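Local structure of lectin (6T0Q) at residues I201-N206 / W310-T315; S215-K220 / F328-A333. The protein probably binds galactose-type sugars, including N-acetylgalactosamine, through calcium-containing sites on folds related to carbohydrate-binding modules. One frame throughout, in Å; residues are numbered along the deposited sequence.

Both contacts lie in one antiparallel beta sheet of the calcium-binding lectin, their centres about 5 Å apart. Across that sheet the relevant strands run 199-202, 331-338, 311-313, 214-222. Contact 1 reaches over 331-338 to join the first and third, and contact 2 reaches over 311-313 to join the second and fourth, so each skips a strand that belongs to the other. Their segments also alternate along the chain. They meet directly: Ala312 N lies 2.7 Å from Glu331 O, and Ser204 OG lies 2.6 Å from Glu331 OE1, both probable hydrogen bonds. This half of the sheet, from outer strand 199-202 inward to 214-222, is thus assembled from two parts of the chain about 100 residues apart.

Contact 1 (I201-N206 / W310-T315); sequences IWTSDN and WKAIQT
The type I beta turn from Thr203 to Asn206, which follows edge strand 199-202, meets strand 311-313 and its C-terminal end mainly through Thr203 and Gln314. Thr203 serves two purposes. Its methyl CG2 meets Ala312 CB at 3.7 Å, where the small alanine allows the backbones to draw close, and its CB packs against Gln314 CG at 3.6 Å. Its OG1, set between the backbone N and the carbonyl carbon (chi1 37°), donates to Asp205 OD1 at 2.7 Å, on the syn side but 32° out of the carboxylate plane. That bond helps fix the carboxylate inside the turn.

Gln314 extends beyond CG and meets Asp205 tip to tip, with amide and carboxylate planes stacked 25° apart. Gln314 OE1 and Asp205 OD2, 3.4 Å apart, are both acceptors and do not bond; OD2 is engaged instead by a salt bridge from Arg216, which would offset its charge. Farther back, Ile201 CD1 touches Trp310 CB at 4.0 Å, the two side chains crossing at about a right angle on a buried apolar face of the sheet, where Ala333 also packs on Ile201. Second-neighbour strands of an antiparallel sheet, roughly codirectional, thus meet on one face, as in carbohydrate-binding-module beta sandwiches.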
loop_
_atom_site.group_PDB
_atom_site.type_symbol
_atom_site.label_atom_id
_atom_site.label_comp_id
_atom_site.label_asym_id
_atom_site.label_seq_id
_atom_site.Cartn_x
_atom_site.Cartn_y
_atom_site.Cartn_z
ATOM N N ILE A 201 -12.319 3.069 -22.200
ATOM C CA ILE A 201 -12.424 4.278 -21.391
ATOM C C ILE A 201 -11.677 5.408 -22.087
ATOM O O ILE A 201 -10.852 5.192 -22.981
ATOM C CB ILE A 201 -11.892 4.089 -19.946
ATOM C CG1 ILE A 201 -10.392 3.749 -19.943
ATOM C CG2 ILE A 201 -12.698 3.012 -19.213
ATOM C CD1 ILE A 201 -9.783 3.661 -18.527
ATOM N N TRP A 202 -11.982 6.631 -21.662
ATOM C CA TRP A 202 -11.259 7.816 -22.110
ATOM C C TRP A 202 -11.485 8.908 -21.072
ATOM O O TRP A 202 -12.140 8.686 -20.049
ATOM C CB TRP A 202 -11.715 8.255 -23.508
ATOM C CG TRP A 202 -10.684 9.059 -24.267
ATOM C CD1 TRP A 202 -10.728 10.406 -24.551
ATOM C CD2 TRP A 202 -9.462 8.569 -24.844
ATOM N NE1 TRP A 202 -9.615 10.769 -25.274
ATOM C CE2 TRP A 202 -8.820 9.664 -25.460
ATOM C CE3 TRP A 202 -8.854 7.304 -24.903
ATOM C CZ2 TRP A 202 -7.598 9.536 -26.123
ATOM C CZ3 TRP A 202 -7.642 7.178 -25.559
ATOM C CH2 TRP A 202 -7.029 8.289 -26.167
ATOM N N THR A 203 -10.916 10.086 -21.325
ATOM C CA THR A 203 -11.302 11.243 -20.531
ATOM C C THR A 203 -12.696 11.705 -20.950
ATOM O O THR A 203 -13.233 11.299 -21.988
ATOM C CB THR A 203 -10.287 12.377 -20.679
ATOM O OG1 THR A 203 -9.805 12.416 -22.028
ATOM C CG2 THR A 203 -9.115 12.172 -19.731
ATOM N N SER A 204 -13.288 12.572 -20.131
ATOM C CA SER A 204 -14.690 12.926 -20.309
ATOM C C SER A 204 -14.927 13.923 -21.442
ATOM O O SER A 204 -16.083 14.285 -21.680
ATOM C CB SER A 204 -15.263 13.466 -18.992
ATOM O OG SER A 204 -14.521 14.582 -18.542
ATOM N N ASP A 205 -13.883 14.363 -22.156
ATOM C CA ASP A 205 -14.073 15.105 -23.401
ATOM C C ASP A 205 -14.433 14.198 -24.571
ATOM O O ASP A 205 -14.630 14.689 -25.685
ATOM C CB ASP A 205 -12.818 15.923 -23.745
ATOM C CG ASP A 205 -11.553 15.070 -23.821
ATOM O OD1 ASP A 205 -11.608 13.859 -23.507
ATOM O OD2 ASP A 205 -10.493 15.614 -24.196
ATOM N N ASN A 206 -14.505 12.886 -24.354
ATOM C CA ASN A 206 -14.958 11.942 -25.374
ATOM C C ASN A 206 -16.484 11.937 -25.334
ATOM O O ASN A 206 -17.089 11.332 -24.445
ATOM C CB ASN A 206 -14.376 10.555 -25.100
ATOM C CG ASN A 206 -14.565 9.583 -26.252
ATOM O OD1 ASN A 206 -15.586 9.597 -26.924
ATOM N ND2 ASN A 206 -13.571 8.713 -26.472
ATOM N N TRP A 310 -10.594 3.814 -12.759
ATOM C CA TRP A 310 -9.326 4.388 -13.179
ATOM C C TRP A 310 -9.392 5.910 -13.084
ATOM O O TRP A 310 -10.443 6.510 -13.296
ATOM C CB TRP A 310 -9.002 3.965 -14.616
ATOM C CG TRP A 310 -8.603 2.506 -14.745
ATOM C CD1 TRP A 310 -9.335 1.413 -14.377
ATOM C CD2 TRP A 310 -7.372 2.005 -15.277
ATOM N NE1 TRP A 310 -8.629 0.250 -14.652
ATOM C CE2 TRP A 310 -7.425 0.593 -15.209
ATOM C CE3 TRP A 310 -6.219 2.614 -15.797
ATOM C CZ2 TRP A 310 -6.373 -0.216 -15.648
ATOM C CZ3 TRP A 310 -5.178 1.808 -16.234
ATOM C CH2 TRP A 310 -5.263 0.411 -16.158
ATOM N N LYS A 311 -8.264 6.530 -12.751
ATOM C CA LYS A 311 -8.159 7.984 -12.809
ATOM C C LYS A 311 -7.637 8.405 -14.177
ATOM O O LYS A 311 -6.887 7.673 -14.824
ATOM C CB LYS A 311 -7.233 8.517 -11.711
ATOM C CG LYS A 311 -7.679 8.164 -10.296
ATOM C CD LYS A 311 -9.160 8.427 -10.119
ATOM C CE LYS A 311 -9.435 9.484 -9.070
ATOM N NZ LYS A 311 -10.897 9.762 -9.003
ATOM N N ALA A 312 -8.034 9.601 -14.608
ATOM C CA ALA A 312 -7.736 10.089 -15.947
ATOM C C ALA A 312 -7.502 11.595 -15.898
ATOM O O ALA A 312 -8.028 12.281 -15.021
ATOM C CB ALA A 312 -8.884 9.767 -16.919
ATOM N N ILE A 313 -6.724 12.110 -16.849
ATOM C CA ILE A 313 -6.461 13.548 -16.912
ATOM C C ILE A 313 -6.214 13.939 -18.364
ATOM O O ILE A 313 -5.637 13.170 -19.136
ATOM C CB ILE A 313 -5.280 13.942 -15.990
ATOM C CG1 ILE A 313 -5.339 15.435 -15.651
ATOM C CG2 ILE A 313 -3.939 13.577 -16.617
ATOM C CD1 ILE A 313 -4.345 15.857 -14.581
ATOM N N GLN A 314 -6.651 15.149 -18.739
ATOM C CA GLN A 314 -6.599 15.551 -20.143
ATOM C C GLN A 314 -5.284 16.218 -20.528
ATOM O O GLN A 314 -4.815 16.044 -21.659
ATOM C CB GLN A 314 -7.772 16.483 -20.475
ATOM C CG GLN A 314 -9.118 15.795 -20.316
ATOM C CD GLN A 314 -10.296 16.695 -20.618
ATOM O OE1 GLN A 314 -10.191 17.627 -21.421
ATOM N NE2 GLN A 314 -11.428 16.420 -19.975
ATOM N N THR A 315 -4.696 17.002 -19.631
ATOM C CA THR A 315 -3.354 17.543 -19.824
ATOM C C THR A 315 -2.417 16.705 -18.967
ATOM O O THR A 315 -2.494 16.736 -17.734
ATOM C CB THR A 315 -3.272 19.020 -19.440
ATOM O OG1 THR A 315 -4.121 19.793 -20.296
ATOM C CG2 THR A 315 -1.836 19.518 -19.574
#

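Contact 2 (S215-K220 / F328-A333); sequences SRAFRK and FGWESA. With NAG (2-acetamido-2-deoxy-beta-D-glucopyranose), chain B.
Arg219 lays its aliphatic stem, rather than its charged end, over one face of the Trp330 indole. Arg219 lies on strand 214-222 and Trp330 just ahead of strand 331-338; these strands are second neighbours in the antiparallel sheet, 311-313 between them. CD stands 3.6 Å from the centroid of the six-membered ring and 23° off its normal, a CH-pi contact offset toward the rim, where CD comes within 3.3 Å of Trp330 CH2. CG stays on the same side of the ring, above the plane but beyond the rim, 3.6 Å from Trp330 CZ3. A bend at chi3 (58°) turns NE out of the otherwise extended run, and the guanidinium plane ends 69° from the ring plane. With CZ at 5.8 Å from the centroid, any cation-pi attraction is weak at most. The charged group is instead engaged by a salt bridge to Glu327 and by the carbonyls of Phe320, Pro322 and Pro323. Arginine thus suits the place twice over, with methylenes to cover an aromatic face and a head that ties down the loop before Trp330.

Trp330, broad and flat, also receives Ala217 CB obliquely at CH2, 3.7 Å away; the short alanine leaves room for the ring. Phe218 points the other way and offers the edge of its ring, through CD2, to Ala333 CB. Near the start of 214-222, Ser215 borders the glycan pocket. On adjacent strand 273-281, Asn278-Ala279-Thr280 forms a glycosylation sequon, so the sugar is probably N-linked to Asn278. Ser215 OG is hydrogen-bonded to Thr280 and lies 3.7 Å from C1 of the N-acetylglucosamine.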
loop_
_atom_site.group_PDB
_atom_site.type_symbol
_atom_site.label_atom_id
_atom_site.label_comp_id
_atom_site.label_asym_id
_atom_site.label_seq_id
_atom_site.Cartn_x
_atom_site.Cartn_y
_atom_site.Cartn_z
ATOM N N SER A 215 -3.193 13.596 -26.399
ATOM C CA SER A 215 -2.809 12.514 -25.505
ATOM C C SER A 215 -3.482 12.675 -24.145
ATOM O O SER A 215 -3.679 13.792 -23.659
ATOM C CB SER A 215 -1.289 12.468 -25.330
ATOM O OG SER A 215 -0.657 12.137 -26.555
ATOM N N ARG A 216 -3.829 11.539 -23.539
ATOM C CA ARG A 216 -4.524 11.490 -22.261
ATOM C C ARG A 216 -3.864 10.432 -21.393
ATOM O O ARG A 216 -3.413 9.403 -21.898
ATOM C CB ARG A 216 -6.012 11.136 -22.441
ATOM C CG ARG A 216 -6.767 12.020 -23.439
ATOM C CD ARG A 216 -6.835 13.455 -22.927
ATOM N NE ARG A 216 -7.607 14.324 -23.809
ATOM C CZ ARG A 216 -7.081 15.259 -24.596
ATOM N NH1 ARG A 216 -5.770 15.464 -24.613
ATOM N NH2 ARG A 216 -7.874 16.003 -25.355
ATOM N N ALA A 217 -3.831 10.666 -20.083
ATOM C CA ALA A 217 -3.217 9.709 -19.172
ATOM C C ALA A 217 -4.267 9.038 -18.297
ATOM O O ALA A 217 -5.317 9.618 -17.997
ATOM C CB ALA A 217 -2.158 10.374 -18.284
ATOM N N PHE A 218 -3.960 7.799 -17.894
ATOM C CA PHE A 218 -4.843 6.952 -17.101
ATOM C C PHE A 218 -4.010 6.200 -16.074
ATOM O O PHE A 218 -2.900 5.758 -16.379
ATOM C CB PHE A 218 -5.599 5.952 -17.992
ATOM C CG PHE A 218 -6.370 6.611 -19.106
ATOM C CD1 PHE A 218 -5.759 6.892 -20.318
ATOM C CD2 PHE A 218 -7.695 6.975 -18.927
ATOM C CE1 PHE A 218 -6.458 7.514 -21.343
ATOM C CE2 PHE A 218 -8.404 7.607 -19.940
ATOM C CZ PHE A 218 -7.786 7.870 -21.156
ATOM N N ARG A 219 -4.548 6.053 -14.859
ATOM C CA ARG A 219 -3.822 5.431 -13.759
ATOM C C ARG A 219 -4.724 4.487 -12.982
ATOM O O ARG A 219 -5.893 4.797 -12.732
ATOM C CB ARG A 219 -3.257 6.476 -12.783
ATOM C CG ARG A 219 -2.092 7.286 -13.315
ATOM C CD ARG A 219 -1.737 8.419 -12.346
ATOM N NE ARG A 219 -1.392 7.924 -11.010
ATOM C CZ ARG A 219 -0.170 7.557 -10.637
ATOM N NH1 ARG A 219 0.844 7.621 -11.500
ATOM N NH2 ARG A 219 0.039 7.128 -9.398
ATOM N N LYS A 220 -4.164 3.353 -12.575
ATOM C CA LYS A 220 -4.841 2.417 -11.686
ATOM C C LYS A 220 -3.813 1.812 -10.740
ATOM O O LYS A 220 -2.775 1.314 -11.186
ATOM C CB LYS A 220 -5.560 1.314 -12.471
ATOM C CG LYS A 220 -6.208 0.232 -11.603
ATOM C CD LYS A 220 -7.473 0.735 -10.904
ATOM C CE LYS A 220 -8.096 -0.389 -10.082
ATOM N NZ LYS A 220 -9.290 0.069 -9.342
ATOM N N PHE A 328 -4.547 14.680 -7.209
ATOM C CA PHE A 328 -5.490 15.789 -7.198
ATOM C C PHE A 328 -5.680 16.317 -8.617
ATOM O O PHE A 328 -4.719 16.462 -9.379
ATOM C CB PHE A 328 -4.998 16.909 -6.275
ATOM C CG PHE A 328 -5.975 18.046 -6.132
ATOM C CD1 PHE A 328 -5.977 19.100 -7.037
ATOM C CD2 PHE A 328 -6.904 18.053 -5.101
ATOM C CE1 PHE A 328 -6.883 20.145 -6.911
ATOM C CE2 PHE A 328 -7.816 19.094 -4.970
ATOM C CZ PHE A 328 -7.803 20.140 -5.876
ATOM N N GLY A 329 -6.928 16.608 -8.972
ATOM C CA GLY A 329 -7.229 17.094 -10.300
ATOM C C GLY A 329 -7.405 16.026 -11.362
ATOM O O GLY A 329 -7.812 16.357 -12.482
ATOM N N TRP A 330 -7.096 14.765 -11.067
ATOM C CA TRP A 330 -7.446 13.677 -11.971
ATOM C C TRP A 330 -8.914 13.307 -11.782
ATOM O O TRP A 330 -9.416 13.272 -10.658
ATOM C CB TRP A 330 -6.563 12.449 -11.717
ATOM C CG TRP A 330 -5.099 12.618 -12.061
ATOM C CD1 TRP A 330 -4.215 13.516 -11.507
ATOM C CD2 TRP A 330 -4.341 11.843 -13.006
ATOM N NE1 TRP A 330 -2.966 13.355 -12.068
ATOM C CE2 TRP A 330 -3.015 12.333 -12.984
ATOM C CE3 TRP A 330 -4.659 10.787 -13.873
ATOM C CZ2 TRP A 330 -2.010 11.808 -13.795
ATOM C CZ3 TRP A 330 -3.658 10.267 -14.681
ATOM C CH2 TRP A 330 -2.348 10.779 -14.635
ATOM N N GLU A 331 -9.600 13.025 -12.883
ATOM C CA GLU A 331 -11.008 12.656 -12.846
ATOM C C GLU A 331 -11.173 11.142 -12.940
ATOM O O GLU A 331 -10.263 10.415 -13.344
ATOM C CB GLU A 331 -11.775 13.331 -13.994
ATOM C CG GLU A 331 -11.261 12.925 -15.389
ATOM C CD GLU A 331 -12.061 13.524 -16.544
ATOM O OE1 GLU A 331 -13.231 13.912 -16.335
ATOM O OE2 GLU A 331 -11.518 13.602 -17.668
ATOM N N SER A 332 -12.358 10.671 -12.560
ATOM C CA SER A 332 -12.758 9.311 -12.890
ATOM C C SER A 332 -12.782 9.133 -14.403
ATOM O O SER A 332 -13.336 9.967 -15.123
ATOM C CB SER A 332 -14.141 9.012 -12.310
ATOM O OG SER A 332 -14.085 8.941 -10.905
ATOM N N ALA A 333 -12.176 8.051 -14.887
ATOM C CA ALA A 333 -12.246 7.752 -16.313
ATOM C C ALA A 333 -13.697 7.555 -16.737
ATOM O O ALA A 333 -14.532 7.069 -15.968
ATOM C CB ALA A 333 -11.429 6.494 -16.642
HETATM C C1 NAG B . 2.169 10.640 -24.713
HETATM C C2 NAG B . 3.331 11.594 -24.492
HETATM C C3 NAG B . 3.526 12.460 -25.723
HETATM C C4 NAG B . 3.798 11.582 -26.935
HETATM C C5 NAG B . 2.717 10.512 -27.116
HETATM C C6 NAG B . 3.159 9.426 -28.072
HETATM C C7 NAG B . 3.942 12.333 -22.241
HETATM C C8 NAG B . 3.627 13.260 -21.105
HETATM N N2 NAG B . 3.143 12.418 -23.309
HETATM O O3 NAG B . 4.627 13.333 -25.501
HETATM O O4 NAG B . 3.800 12.573 -27.887
HETATM O O5 NAG B . 2.419 9.837 -25.880
HETATM O O6 NAG B . 2.312 9.352 -29.207
HETATM O O7 NAG B . 4.878 11.536 -22.191
#